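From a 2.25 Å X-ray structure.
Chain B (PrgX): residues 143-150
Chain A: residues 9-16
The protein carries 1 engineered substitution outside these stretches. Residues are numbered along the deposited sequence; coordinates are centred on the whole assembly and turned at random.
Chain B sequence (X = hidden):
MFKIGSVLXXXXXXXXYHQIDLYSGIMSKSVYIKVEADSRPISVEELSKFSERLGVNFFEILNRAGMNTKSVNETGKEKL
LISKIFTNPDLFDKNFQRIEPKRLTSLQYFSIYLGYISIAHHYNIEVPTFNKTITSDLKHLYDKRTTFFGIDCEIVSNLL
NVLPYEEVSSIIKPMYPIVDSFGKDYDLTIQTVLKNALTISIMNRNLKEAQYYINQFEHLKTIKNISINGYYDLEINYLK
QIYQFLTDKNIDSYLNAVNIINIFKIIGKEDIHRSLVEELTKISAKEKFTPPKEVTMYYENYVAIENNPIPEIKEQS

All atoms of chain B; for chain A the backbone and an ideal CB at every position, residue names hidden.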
# COMPACT_ATOMS: atom_id res chain seq x y z
N ASP B 143 12.44 -39.65 30.17
CA ASP B 143 13.83 -39.87 30.57
C ASP B 143 14.66 -40.78 29.67
O ASP B 143 15.81 -40.47 29.37
CB ASP B 143 13.89 -40.40 32.00
CG ASP B 143 14.29 -39.33 33.00
OD1 ASP B 143 14.47 -39.69 34.18
OD2 ASP B 143 14.41 -38.16 32.60
N LYS B 144 14.09 -41.89 29.24
CA LYS B 144 14.82 -42.83 28.39
C LYS B 144 14.26 -42.97 26.98
O LYS B 144 14.36 -44.03 26.36
CB LYS B 144 14.87 -44.20 29.07
CG LYS B 144 15.56 -44.16 30.43
CD LYS B 144 15.46 -45.50 31.14
CE LYS B 144 16.12 -45.43 32.51
NZ LYS B 144 15.98 -46.70 33.26
N ARG B 145 13.67 -41.90 26.46
CA ARG B 145 13.10 -41.93 25.12
C ARG B 145 14.15 -41.55 24.08
O ARG B 145 15.02 -40.72 24.35
CB ARG B 145 11.91 -40.96 25.04
CG ARG B 145 10.69 -41.39 25.85
CD ARG B 145 10.03 -42.60 25.22
NE ARG B 145 9.64 -42.32 23.84
CZ ARG B 145 8.58 -41.59 23.49
NH1 ARG B 145 7.79 -41.07 24.42
NH2 ARG B 145 8.33 -41.37 22.21
N THR B 146 14.07 -42.17 22.91
CA THR B 146 15.02 -41.89 21.83
C THR B 146 14.32 -41.39 20.57
O THR B 146 14.86 -40.53 19.87
CB THR B 146 15.81 -43.13 21.46
OG1 THR B 146 14.90 -44.13 20.99
CG2 THR B 146 16.55 -43.67 22.67
N THR B 147 13.14 -41.93 20.26
CA THR B 147 12.37 -41.50 19.09
C THR B 147 10.96 -41.12 19.52
O THR B 147 10.40 -41.72 20.44
CB THR B 147 12.25 -42.61 18.02
OG1 THR B 147 13.06 -43.73 18.38
CG2 THR B 147 12.69 -42.09 16.67
N PHE B 148 10.37 -40.16 18.83
CA PHE B 148 9.04 -39.70 19.20
C PHE B 148 7.98 -39.88 18.12
O PHE B 148 8.29 -40.07 16.95
CB PHE B 148 9.13 -38.26 19.65
CG PHE B 148 10.26 -38.02 20.59
CD1 PHE B 148 11.55 -37.81 20.10
CD2 PHE B 148 10.07 -38.07 21.97
CE1 PHE B 148 12.64 -37.66 20.96
CE2 PHE B 148 11.14 -37.93 22.85
CZ PHE B 148 12.43 -37.73 22.34
N PHE B 149 6.73 -39.85 18.55
CA PHE B 149 5.61 -40.03 17.65
C PHE B 149 4.67 -38.83 17.73
O PHE B 149 4.87 -37.94 18.55
CB PHE B 149 4.87 -41.32 18.02
CG PHE B 149 5.80 -42.47 18.32
CD1 PHE B 149 6.27 -42.69 19.62
CD2 PHE B 149 6.26 -43.30 17.30
CE1 PHE B 149 7.20 -43.70 19.89
CE2 PHE B 149 7.18 -44.31 17.55
CZ PHE B 149 7.65 -44.51 18.85
N GLY B 150 3.66 -38.82 16.87
CA GLY B 150 2.69 -37.74 16.87
C GLY B 150 2.17 -37.38 18.26
O GLY B 150 2.21 -36.22 18.65
N UNK A 9 6.68 -53.64 17.51
CA UNK A 9 7.82 -53.99 18.36
C UNK A 9 8.66 -52.75 18.64
O UNK A 9 9.00 -52.46 19.79
CB UNK A 9 8.67 -55.08 17.70
N UNK A 10 9.00 -52.02 17.58
CA UNK A 10 9.80 -50.80 17.70
C UNK A 10 9.14 -49.85 18.70
O UNK A 10 9.79 -49.38 19.64
CB UNK A 10 9.96 -50.12 16.34
N UNK A 11 7.86 -49.57 18.50
CA UNK A 11 7.11 -48.65 19.35
C UNK A 11 6.97 -49.20 20.76
O UNK A 11 7.23 -48.49 21.74
CB UNK A 11 5.73 -48.38 18.75
N UNK A 12 6.56 -50.46 20.87
CA UNK A 12 6.40 -51.09 22.18
C UNK A 12 7.69 -51.00 23.02
O UNK A 12 7.64 -50.65 24.20
CB UNK A 12 5.99 -52.55 22.01
N UNK A 13 8.83 -51.29 22.41
CA UNK A 13 10.09 -51.24 23.15
C UNK A 13 10.57 -49.82 23.42
O UNK A 13 11.23 -49.57 24.42
CB UNK A 13 11.17 -52.00 22.38
N UNK A 14 10.24 -48.88 22.53
CA UNK A 14 10.63 -47.49 22.74
C UNK A 14 9.89 -46.90 23.94
O UNK A 14 10.39 -46.01 24.63
CB UNK A 14 10.35 -46.66 21.48
N UNK A 15 8.67 -47.38 24.16
CA UNK A 15 7.85 -46.90 25.26
C UNK A 15 8.02 -47.74 26.53
O UNK A 15 7.37 -47.48 27.54
CB UNK A 15 6.38 -46.89 24.84
N UNK A 16 8.90 -48.74 26.46
CA UNK A 16 9.18 -49.61 27.60
C UNK A 16 8.07 -50.58 27.98
O UNK A 16 8.00 -51.01 29.13
CB UNK A 16 9.50 -48.74 28.82

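Position 9 lies in the helix of chain A. Its ideal CB has nothing of chain B within 5.5 Å, so chain B sets no requirement, and many helix-tolerant side chains would do. The residue is Lys9(A). Its side chain is fully extended and stays out of reach of the other stretch.

At position 10, CA-to-CB points sideways, and the ideal CB again has no neighbour in chain B. A short side chain would leave the space empty. A longer one, polar or apolar, could reach the Phe149(B) ring. The residue is Gln10(A). Its end comes nearer than its CB, and Gln10(A) OE1 lies 4.2 Å from Phe149(B) CE2, at the ring edge.

Position 11 also points sideways, but its ideal CB is 4.3 Å from Phe149(B) CZ. The neighbour is an aromatic ring, so an apolar side chain such as Leu, Ile, Val or Met fits best. The residue is Ile11(A). Ile11(A) CG1 packs 3.8 Å from Phe149(B) CE2. Ile11(A) CG2 sits over one face of the Phe149(B) ring, 4.3 Å from its centroid and 25° off the normal, which makes a CH-pi contact.

Positions 12 and 13 make no contact with chain B. At 12 CA-to-CB points away, and at 13 it is out of reach, so the visible atoms favour no particular type at either. The residues are Arg12(A), whose guanidinium is hydrogen-bonded elsewhere in the structure, and Gln13(A).

Position 14 points toward chain B. The ideal CB at 14 is 4.3 Å from Phe149(B) CZ and 5.0 Å from Arg145(B) NE. Beyond it lie the backbone NH groups of Thr146(B) and Thr147(B) and the hydroxyl of Thr146(B). Thr147(B) O is an acceptor nearby, but the donors and the positive charge still favour an acidic side chain. Glu has the reach; Gln could accept hydrogen bonds but would bring no charge. The residue is Glu14(A). Glu14(A) OE2 forms a salt bridge with Arg145(B) NE at 2.7 Å, which is also a hydrogen bond, and accepts a hydrogen bond from Thr146(B) N, also at 2.7 Å. Thr147(B) N adds a weak bond to Glu14(A) OE2 at 3.5 Å. Glu14(A) OE1 accepts from Thr146(B) OG1 at 2.5 Å. The aliphatic part is used as well: Glu14(A) CG lies 3.9 Å from Phe149(B) CE1, at the ring edge.

Position 15 follows the helix, and CA-to-CB points sideways. No chain B atom is near the ideal CB, but the Arg145(B) guanidinium and the Phe149(B) ring are within range of a longer side chain. Leu or Met would suit. The residue is Leu15(A). Leu15(A) CD2 lies over one face of the guanidinium, 3.6 Å from Arg145(B) CZ, and 4.3 Å from Phe149(B) CE1.

Position 16 has phi 71° and psi 24°, left-handed values that favour Gly, with Asn the usual alternative. No chain B atom lies within 5.5 Å of the ideal CB, so the backbone, not a contact, limits the choice. The residue is Asn16(A), which ends the helix in a Schellman motif. Its CB points toward chain B, but its closest approach is Asn16(A) OD1 to Lys144(B) CB, 5.1 Å.

Chain A, residues 9-16: KQIRQELN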
# COMPACT_ATOMS: atom_id res chain seq x y z
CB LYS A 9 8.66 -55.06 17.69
CG LYS A 9 9.85 -55.54 18.51
CD LYS A 9 10.54 -56.70 17.82
CE LYS A 9 11.66 -57.28 18.67
NZ LYS A 9 12.30 -58.46 18.02
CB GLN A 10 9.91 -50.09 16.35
CG GLN A 10 10.44 -48.66 16.45
CD GLN A 10 9.88 -47.72 15.38
OE1 GLN A 10 10.05 -46.50 15.46
NE2 GLN A 10 9.22 -48.29 14.37
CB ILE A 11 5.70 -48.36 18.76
CG1 ILE A 11 5.83 -47.89 17.30
CG2 ILE A 11 5.00 -47.27 19.57
CD1 ILE A 11 4.50 -47.64 16.59
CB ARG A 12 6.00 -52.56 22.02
CG ARG A 12 6.02 -53.33 23.32
CD ARG A 12 5.59 -54.78 23.16
NE ARG A 12 6.51 -55.58 22.35
CZ ARG A 12 7.72 -55.97 22.73
NH1 ARG A 12 8.20 -55.64 23.93
NH2 ARG A 12 8.46 -56.70 21.91
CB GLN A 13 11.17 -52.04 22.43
CG GLN A 13 10.80 -53.51 22.28
CD GLN A 13 11.93 -54.36 21.77
OE1 GLN A 13 12.61 -54.00 20.81
NE2 GLN A 13 12.15 -55.50 22.41
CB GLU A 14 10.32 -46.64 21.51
CG GLU A 14 10.37 -45.13 21.74
CD GLU A 14 11.74 -44.65 22.17
OE1 GLU A 14 12.74 -45.26 21.73
OE2 GLU A 14 11.82 -43.67 22.94
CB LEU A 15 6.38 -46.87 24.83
CG LEU A 15 6.09 -45.93 23.66
CD1 LEU A 15 4.61 -45.95 23.32
CD2 LEU A 15 6.55 -44.52 24.02
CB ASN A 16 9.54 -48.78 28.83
CG ASN A 16 11.02 -48.79 29.12
OD1 ASN A 16 11.82 -48.28 28.34
ND2 ASN A 16 11.39 -49.40 30.24
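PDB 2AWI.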